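Side-chain contacts in regulatory protein SdiA (Escherichia coli, PDB 4LFU), which activates transcription of the ftsQAZ cell-division genes and, in response to an extracellular acyl-homoserine lactone autoinducer, of ydiV: residues A[37-42]-A[148-153]; A[220-223]-A[228-231]; A[25-30]-A[170-175]. All coordinates share one frame; numbering follows the deposited sequence.

Contacts 1 (37-42 with 148-153) and 3 (25-30 with 170-175) use neighbouring elements: helix 23-36 carries one segment of contact 3, and strand 41-47, which follows it, begins in contact 1. Their centres are 18 Å apart, and Tyr42 of contact 1 packs on Tyr27 and Ile30 of contact 3. Along the chain, contact 1 falls between the two segments of contact 3. Contact 2 (220-223 with 228-231) comes last, in the DNA-binding domain, with its centre 41 Å from that of contact 1. Contact 3 lies 27 Å from contact 2 between centres. It joins the autoinducer-binding domain to the chain leading toward the DNA-binding domain.

Contact 1 (A[37-42]-A[148-153])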
loop_
_atom_site.group_PDB
_atom_site.type_symbol
_atom_site.label_atom_id
_atom_site.label_comp_id
_atom_site.label_asym_id
_atom_site.label_seq_id
_atom_site.Cartn_x
_atom_site.Cartn_y
_atom_site.Cartn_z
ATOM N N LEU A 37 19.124 16.356 -11.073
ATOM C CA LEU A 37 18.026 16.469 -12.033
ATOM C C LEU A 37 17.722 17.925 -12.397
ATOM O O LEU A 37 16.792 18.180 -13.148
ATOM C CB LEU A 37 16.773 15.767 -11.504
ATOM C CG LEU A 37 16.863 14.265 -11.215
ATOM C CD1 LEU A 37 15.643 13.808 -10.431
ATOM C CD2 LEU A 37 16.986 13.495 -12.505
ATOM N N GLU A 38 18.516 18.863 -11.869
ATOM C CA GLU A 38 18.357 20.317 -12.106
ATOM C C GLU A 38 17.137 20.919 -11.414
ATOM O O GLU A 38 16.408 21.700 -12.009
ATOM C CB GLU A 38 18.322 20.668 -13.608
ATOM C CG GLU A 38 19.636 21.202 -14.167
ATOM C CD GLU A 38 20.267 20.297 -15.232
ATOM O OE1 GLU A 38 20.969 20.835 -16.127
ATOM O OE2 GLU A 38 20.059 19.059 -15.185
ATOM N N TYR A 39 16.923 20.555 -10.156
ATOM C CA TYR A 39 15.837 21.123 -9.372
ATOM C C TYR A 39 16.430 21.917 -8.239
ATOM O O TYR A 39 17.534 21.628 -7.804
ATOM C CB TYR A 39 14.895 20.031 -8.854
ATOM C CG TYR A 39 13.986 19.515 -9.937
ATOM C CD1 TYR A 39 12.903 20.274 -10.397
ATOM C CD2 TYR A 39 14.217 18.271 -10.527
ATOM C CE1 TYR A 39 12.075 19.797 -11.405
ATOM C CE2 TYR A 39 13.401 17.798 -11.543
ATOM C CZ TYR A 39 12.332 18.550 -11.968
ATOM O OH TYR A 39 11.529 18.042 -12.972
ATOM N N ASP A 40 15.700 22.928 -7.781
ATOM C CA ASP A 40 16.161 23.819 -6.723
ATOM C C ASP A 40 15.739 23.294 -5.368
ATOM O O ASP A 40 16.497 23.353 -4.397
ATOM C CB ASP A 40 15.582 25.222 -6.933
ATOM C CG ASP A 40 16.102 25.872 -8.189
ATOM O OD1 ASP A 40 17.308 25.742 -8.480
ATOM O OD2 ASP A 40 15.312 26.504 -8.901
ATOM N N TYR A 41 14.522 22.773 -5.301
ATOM C CA TYR A 41 13.976 22.369 -4.030
ATOM C C TYR A 41 13.373 20.971 -4.058
ATOM O O TYR A 41 12.995 20.476 -5.097
ATOM C CB TYR A 41 12.919 23.368 -3.576
ATOM C CG TYR A 41 13.383 24.811 -3.462
ATOM C CD1 TYR A 41 14.149 25.234 -2.384
ATOM C CD2 TYR A 41 13.019 25.755 -4.418
ATOM C CE1 TYR A 41 14.557 26.570 -2.259
ATOM C CE2 TYR A 41 13.436 27.093 -4.312
ATOM C CZ TYR A 41 14.185 27.486 -3.229
ATOM O OH TYR A 41 14.571 28.787 -3.113
ATOM N N TYR A 42 13.285 20.361 -2.885
ATOM C CA TYR A 42 12.526 19.132 -2.679
ATOM C C TYR A 42 11.687 19.335 -1.425
ATOM O O TYR A 42 11.974 20.216 -0.604
ATOM C CB TYR A 42 13.464 17.936 -2.483
ATOM C CG TYR A 42 14.121 17.915 -1.109
ATOM C CD1 TYR A 42 15.293 18.633 -0.877
ATOM C CD2 TYR A 42 13.564 17.183 -0.040
ATOM C CE1 TYR A 42 15.882 18.658 0.356
ATOM C CE2 TYR A 42 14.165 17.185 1.219
ATOM C CZ TYR A 42 15.330 17.929 1.396
ATOM O OH TYR A 42 15.977 17.987 2.615
ATOM N N ASP A 148 10.454 9.021 -19.042
ATOM C CA ASP A 148 10.575 7.659 -18.520
ATOM C C ASP A 148 11.714 7.576 -17.491
ATOM O O ASP A 148 11.579 6.962 -16.429
ATOM C CB ASP A 148 10.838 6.669 -19.682
ATOM C CG ASP A 148 9.981 6.949 -20.943
ATOM O OD1 ASP A 148 9.777 8.140 -21.319
ATOM O OD2 ASP A 148 9.534 5.959 -21.585
ATOM N N GLU A 149 12.836 8.203 -17.815
ATOM C CA GLU A 149 13.974 8.252 -16.920
ATOM C C GLU A 149 13.618 8.946 -15.601
ATOM O O GLU A 149 13.829 8.377 -14.526
ATOM C CB GLU A 149 15.149 8.944 -17.602
ATOM C CG GLU A 149 16.479 8.750 -16.894
ATOM C CD GLU A 149 17.557 9.709 -17.384
ATOM O OE1 GLU A 149 18.221 10.342 -16.529
ATOM O OE2 GLU A 149 17.743 9.843 -18.619
ATOM N N LEU A 150 13.082 10.167 -15.687
ATOM C CA LEU A 150 12.648 10.939 -14.504
ATOM C C LEU A 150 11.632 10.179 -13.633
ATOM O O LEU A 150 11.717 10.204 -12.416
ATOM C CB LEU A 150 12.086 12.321 -14.909
ATOM C CG LEU A 150 11.500 13.226 -13.809
ATOM C CD1 LEU A 150 12.595 13.696 -12.882
ATOM C CD2 LEU A 150 10.745 14.429 -14.385
ATOM N N GLN A 151 10.688 9.502 -14.273
ATOM C CA GLN A 151 9.680 8.718 -13.572
ATOM C C GLN A 151 10.274 7.569 -12.770
ATOM O O GLN A 151 9.948 7.402 -11.592
ATOM C CB GLN A 151 8.659 8.181 -14.555
ATOM C CG GLN A 151 7.693 9.237 -14.999
ATOM C CD GLN A 151 6.536 8.665 -15.752
ATOM O OE1 GLN A 151 6.360 8.956 -16.941
ATOM N NE2 GLN A 151 5.732 7.833 -15.075
ATOM N N LEU A 152 11.158 6.810 -13.417
ATOM C CA LEU A 152 11.768 5.633 -12.821
ATOM C C LEU A 152 12.751 6.004 -11.705
ATOM O O LEU A 152 12.840 5.294 -10.683
ATOM C CB LEU A 152 12.452 4.775 -13.894
ATOM C CG LEU A 152 11.560 3.899 -14.790
ATOM C CD1 LEU A 152 12.364 3.412 -15.988
ATOM C CD2 LEU A 152 10.997 2.715 -14.036
ATOM N N LYS A 153 13.451 7.131 -11.888
ATOM C CA LYS A 153 14.387 7.632 -10.886
ATOM C C LYS A 153 13.685 8.112 -9.640
ATOM O O LYS A 153 14.117 7.820 -8.535
ATOM C CB LYS A 153 15.280 8.731 -11.456
ATOM C CG LYS A 153 16.389 8.178 -12.330
ATOM C CD LYS A 153 17.339 9.258 -12.774
ATOM C CE LYS A 153 18.453 8.670 -13.637
ATOM N NZ LYS A 153 19.517 9.693 -13.835
#
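Leu37 and Tyr39, just beyond helix 23-36, pack against one side of helix 147-167 through Leu150 and Lys153. The helical segment starts at Asp148, which faces the dimer partner and forms a salt bridge with Arg11 of the second subunit. One residue on, Glu149 reaches along its own helix. Its OE1 forms a salt bridge with NZ of Lys153 and accepts a hydrogen bond from it at 3.1 Å, on the anti side of the carboxylate and 27° out of its plane.

Leu150 carries the centre of the contact. Its CG lies anti to the backbone N (chi1 176°), which sends both methyls toward the loop. CD1 meets CD1 of Leu37 at 3.9 Å, the two side chains running at a slant to each other. The same Leu150 CD1 lies at the edge of the Tyr39 ring, near the ring plane, 4.4 Å from CE2 of Tyr39. The other methyl, CD2, is 4.0 Å from OH of Tyr39, and the tyrosine and leucine approach from opposite directions. Arg137 makes a cation-pi contact with the Tyr39 ring, and Phe135 meets that ring as well.

One turn further along the helix, Lys153 adds its hydrocarbon part: CD is 4.3 Å from CD2 of Leu37. The chain is extended, so its methylenes pass the leucine while the ammonium group goes on to Glu149. Trp9 makes a cation-pi contact with Lys153.

The loop itself is shaped by the backbone. A Schellman motif with positive phi at Glu38 closes helix 23-36, and a classic beta bulge at Asp40 and Tyr41, both facing Ser136, opens strand 41-47. Such packing of a helix-to-strand turn against a long helix belongs to the helix-flanked antiparallel sheet of the autoinducer-binding domain, a member of the GAF clan.

Contact 2 (A[220-223]-A[228-231]); sequences KKIN and TQVA
Ile222 reaches from the end of helix 208-222 to Val230 and Gln229 on helix 227-237. At CB the side chain splits. CG2 makes no close approach to 228-231, and CG1 takes the reach. CG1 sits between the backbone N and the carbonyl carbon (chi1 66°), a tight place that aims the longer branch at the second helix. From there CG1 comes to 4.5 Å from CG2 of Val230.

These two helices are the last of the LuxR-type DNA-binding domain. The predicted helix-turn-helix motif includes the earlier part of helix 208-222, so the contact joins the far end of that helix to the closing helix of the domain. Asn223, with positive phi, turns the chain in a Schellman motif, and its N gives a weak bond to O of Lys220 at 3.4 Å.

The tip, CD1, does the touching. It meets CG2 of Val230 at 4.1 Å, the two side chains slanting across each other. The end of Gln229 lies beside the same methyl. Val230 is buried, and it also packs on Phe180, Leu188 and Met218. Thr228, at the start of the segment, packs on Thr228 of the second subunit.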
loop_
_atom_site.group_PDB
_atom_site.type_symbol
_atom_site.label_atom_id
_atom_site.label_comp_id
_atom_site.label_asym_id
_atom_site.label_seq_id
_atom_site.Cartn_x
_atom_site.Cartn_y
_atom_site.Cartn_z
ATOM N N LYS A 220 -5.074 0.189 27.410
ATOM C CA LYS A 220 -4.038 0.782 28.247
ATOM C C LYS A 220 -2.734 1.080 27.498
ATOM O O LYS A 220 -2.224 2.192 27.604
ATOM C CB LYS A 220 -3.835 -0.055 29.539
ATOM C CG LYS A 220 -2.516 0.169 30.320
ATOM C CD LYS A 220 -2.426 -0.706 31.621
ATOM C CE LYS A 220 -2.449 -2.247 31.365
ATOM N NZ LYS A 220 -1.525 -2.730 30.260
ATOM N N LYS A 221 -2.218 0.126 26.723
ATOM C CA LYS A 221 -0.978 0.329 25.936
ATOM C C LYS A 221 -0.959 1.585 25.043
ATOM O O LYS A 221 0.055 2.290 25.011
ATOM C CB LYS A 221 -0.677 -0.876 25.042
ATOM C CG LYS A 221 -0.051 -2.043 25.733
ATOM C CD LYS A 221 -0.099 -3.278 24.835
ATOM C CE LYS A 221 0.641 -4.458 25.460
ATOM N NZ LYS A 221 0.583 -5.667 24.553
ATOM N N ILE A 222 -2.047 1.829 24.293
ATOM C CA ILE A 222 -2.120 2.951 23.328
ATOM C C ILE A 222 -3.006 4.118 23.783
ATOM O O ILE A 222 -3.273 5.024 23.012
ATOM C CB ILE A 222 -2.543 2.491 21.881
ATOM C CG1 ILE A 222 -3.977 1.969 21.837
ATOM C CG2 ILE A 222 -1.581 1.445 21.343
ATOM C CD1 ILE A 222 -4.616 2.009 20.440
ATOM N N ASN A 223 -3.475 4.074 25.023
ATOM C CA ASN A 223 -4.328 5.115 25.589
ATOM C C ASN A 223 -5.659 5.317 24.820
ATOM O O ASN A 223 -6.122 6.442 24.642
ATOM C CB ASN A 223 -3.512 6.416 25.734
ATOM C CG ASN A 223 -4.098 7.390 26.749
ATOM O OD1 ASN A 223 -3.860 8.601 26.649
ATOM N ND2 ASN A 223 -4.848 6.879 27.739
ATOM N N THR A 228 -13.053 -0.287 19.810
ATOM C CA THR A 228 -13.304 0.158 18.423
ATOM C C THR A 228 -12.138 0.934 17.879
ATOM O O THR A 228 -11.704 0.659 16.761
ATOM C CB THR A 228 -14.598 1.017 18.264
ATOM O OG1 THR A 228 -15.699 0.356 18.901
ATOM C CG2 THR A 228 -14.924 1.228 16.769
ATOM N N GLN A 229 -11.646 1.891 18.669
ATOM C CA GLN A 229 -10.461 2.679 18.305
ATOM C C GLN A 229 -9.223 1.785 18.171
ATOM O O GLN A 229 -8.412 1.967 17.258
ATOM C CB GLN A 229 -10.175 3.845 19.297
ATOM C CG GLN A 229 -8.944 4.649 18.807
ATOM C CD GLN A 229 -8.386 5.668 19.780
ATOM O OE1 GLN A 229 -8.929 6.753 19.931
ATOM N NE2 GLN A 229 -7.246 5.344 20.396
ATOM N N VAL A 230 -9.079 0.810 19.073
ATOM C CA VAL A 230 -7.939 -0.135 18.979
ATOM C C VAL A 230 -7.996 -0.966 17.706
ATOM O O VAL A 230 -7.016 -1.043 16.952
ATOM C CB VAL A 230 -7.847 -1.078 20.180
ATOM C CG1 VAL A 230 -6.606 -1.970 20.043
ATOM C CG2 VAL A 230 -7.802 -0.291 21.440
ATOM N N ALA A 231 -9.148 -1.575 17.456
ATOM C CA ALA A 231 -9.337 -2.374 16.257
ATOM C C ALA A 231 -9.174 -1.551 14.973
ATOM O O ALA A 231 -8.556 -2.010 14.011
ATOM C CB ALA A 231 -10.706 -3.069 16.298
#

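Contact 3 (A[25-30]-A[170-175])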
loop_
_atom_site.group_PDB
_atom_site.type_symbol
_atom_site.label_atom_id
_atom_site.label_comp_id
_atom_site.label_asym_id
_atom_site.label_seq_id
_atom_site.Cartn_x
_atom_site.Cartn_y
_atom_site.Cartn_z
ATOM N N GLU A 25 21.395 12.036 6.442
ATOM C CA GLU A 25 22.034 11.390 5.289
ATOM C C GLU A 25 21.023 11.103 4.194
ATOM O O GLU A 25 21.351 11.166 3.006
ATOM C CB GLU A 25 22.683 10.060 5.681
ATOM C CG GLU A 25 24.002 10.114 6.446
ATOM C CD GLU A 25 24.471 8.695 6.818
ATOM O OE1 GLU A 25 24.944 7.952 5.922
ATOM O OE2 GLU A 25 24.331 8.307 7.992
ATOM N N VAL A 26 19.805 10.742 4.602
ATOM C CA VAL A 26 18.689 10.513 3.670
ATOM C C VAL A 26 18.291 11.839 2.999
ATOM O O VAL A 26 18.218 11.922 1.762
ATOM C CB VAL A 26 17.448 9.864 4.393
ATOM C CG1 VAL A 26 16.310 9.702 3.451
ATOM C CG2 VAL A 26 17.798 8.516 5.019
ATOM N N TYR A 27 18.064 12.874 3.816
ATOM C CA TYR A 27 17.677 14.194 3.306
ATOM C C TYR A 27 18.742 14.829 2.431
ATOM O O TYR A 27 18.432 15.372 1.374
ATOM C CB TYR A 27 17.260 15.134 4.427
ATOM C CG TYR A 27 16.083 14.626 5.205
ATOM C CD1 TYR A 27 14.930 14.185 4.560
ATOM C CD2 TYR A 27 16.110 14.599 6.582
ATOM C CE1 TYR A 27 13.830 13.712 5.290
ATOM C CE2 TYR A 27 15.033 14.131 7.315
ATOM C CZ TYR A 27 13.898 13.688 6.664
ATOM O OH TYR A 27 12.821 13.228 7.407
ATOM N N HIS A 28 19.997 14.705 2.841
ATOM C CA HIS A 28 21.103 15.247 2.059
ATOM C C HIS A 28 21.213 14.600 0.678
ATOM O O HIS A 28 21.465 15.290 -0.313
ATOM C CB HIS A 28 22.431 15.139 2.829
ATOM C CG HIS A 28 23.597 15.688 2.068
ATOM N ND1 HIS A 28 24.506 14.880 1.413
ATOM C CD2 HIS A 28 23.975 16.967 1.817
ATOM C CE1 HIS A 28 25.402 15.640 0.802
ATOM N NE2 HIS A 28 25.101 16.908 1.032
ATOM N N GLU A 29 21.019 13.280 0.615
ATOM C CA GLU A 29 21.038 12.539 -0.647
ATOM C C GLU A 29 19.888 12.928 -1.570
ATOM O O GLU A 29 20.079 13.008 -2.782
ATOM C CB GLU A 29 21.045 11.024 -0.390
ATOM C CG GLU A 29 21.265 10.131 -1.636
ATOM C CD GLU A 29 22.550 10.462 -2.405
ATOM O OE1 GLU A 29 23.601 10.686 -1.757
ATOM O OE2 GLU A 29 22.514 10.500 -3.661
ATOM N N ILE A 30 18.697 13.166 -1.008
ATOM C CA ILE A 30 17.551 13.632 -1.804
ATOM C C ILE A 30 17.821 15.020 -2.373
ATOM O O ILE A 30 17.554 15.260 -3.550
ATOM C CB ILE A 30 16.227 13.658 -1.019
ATOM C CG1 ILE A 30 15.735 12.230 -0.751
ATOM C CG2 ILE A 30 15.169 14.495 -1.775
ATOM C CD1 ILE A 30 14.733 12.152 0.405
ATOM N N ASP A 170 12.143 6.845 12.057
ATOM C CA ASP A 170 11.886 8.289 11.990
ATOM C C ASP A 170 10.414 8.719 12.142
ATOM O O ASP A 170 9.497 8.051 11.648
ATOM C CB ASP A 170 12.484 8.888 10.727
ATOM C CG ASP A 170 12.810 10.358 10.902
ATOM O OD1 ASP A 170 11.911 11.205 10.726
ATOM O OD2 ASP A 170 13.970 10.662 11.245
ATOM N N GLU A 171 10.233 9.841 12.841
ATOM C CA GLU A 171 8.939 10.406 13.226
ATOM C C GLU A 171 8.105 10.819 12.001
ATOM O O GLU A 171 6.868 10.860 12.056
ATOM C CB GLU A 171 9.168 11.637 14.125
ATOM C CG GLU A 171 10.161 12.628 13.464
ATOM C CD GLU A 171 10.388 13.936 14.215
ATOM O OE1 GLU A 171 11.284 14.691 13.772
ATOM O OE2 GLU A 171 9.688 14.225 15.220
ATOM N N ILE A 172 8.803 11.132 10.908
ATOM C CA ILE A 172 8.173 11.557 9.672
ATOM C C ILE A 172 7.277 10.445 9.113
ATOM O O ILE A 172 6.196 10.739 8.590
ATOM C CB ILE A 172 9.204 12.084 8.624
ATOM C CG1 ILE A 172 8.507 13.023 7.626
ATOM C CG2 ILE A 172 10.006 10.931 7.961
ATOM C CD1 ILE A 172 9.318 13.413 6.391
ATOM N N VAL A 173 7.704 9.189 9.266
ATOM C CA VAL A 173 7.009 8.044 8.677
ATOM C C VAL A 173 6.326 7.060 9.646
ATOM O O VAL A 173 5.496 6.260 9.210
ATOM C CB VAL A 173 7.936 7.214 7.749
ATOM C CG1 VAL A 173 8.031 7.827 6.406
ATOM C CG2 VAL A 173 9.324 7.035 8.360
ATOM N N MET A 174 6.677 7.089 10.930
ATOM C CA MET A 174 6.152 6.095 11.888
ATOM C C MET A 174 4.751 6.394 12.440
ATOM O O MET A 174 4.451 7.520 12.855
ATOM C CB MET A 174 7.120 5.827 13.065
ATOM C CG MET A 174 8.508 5.292 12.711
ATOM S SD MET A 174 8.675 3.999 11.457
ATOM C CE MET A 174 8.011 2.548 12.298
ATOM N N THR A 175 3.922 5.346 12.463
ATOM C CA THR A 175 2.558 5.398 13.004
ATOM C C THR A 175 2.620 4.968 14.482
ATOM O O THR A 175 3.653 4.463 14.904
ATOM C CB THR A 175 1.584 4.522 12.154
ATOM O OG1 THR A 175 2.183 3.241 11.872
ATOM C CG2 THR A 175 1.289 5.204 10.840
HETATM O O HOH W 1 12.526 13.897 9.737
#
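Tyr27 brings its polar hydroxyl against hydrocarbon: OH lies 3.7 Å from both CD1 and CG2 of Ile172. The two side chains come from opposite directions, and of the tyrosine it is the hydroxyl oxygen that reaches the two methyls. CG of Tyr27 lies anti to its carbonyl carbon (chi1 -60°), which points the ring from helix 23-36 at the 170-175 loop. Tyr60 stacks on that ring.

Asp170 stands close by, but without a direct bond: its OD1 is 4.0 Å from OH of Tyr27. A water lies between them and donates to OD1 of Asp170 at 2.9 Å. Its separation from the Tyr27 hydroxyl is unusually short, and that half of the bridge is doubtful. OD1 also accepts from the backbone N of Ile172 at 3.1 Å, nearly straight at 169°, on the anti side and 19° out of the carboxylate plane. This is an Asx turn, and it probably helps place Ile172 beside the tyrosine. Asp170 O takes two more backbone bonds, from Val173 N and Met174 N.

The carboxylate oxygen is therefore gripped within its own turn and by water, which probably steadies its negative charge. Between the two segments, the linker meets helix 23-36 through van der Waals contact of a hydroxyl with methyls, and perhaps one water, with no direct hydrogen bond.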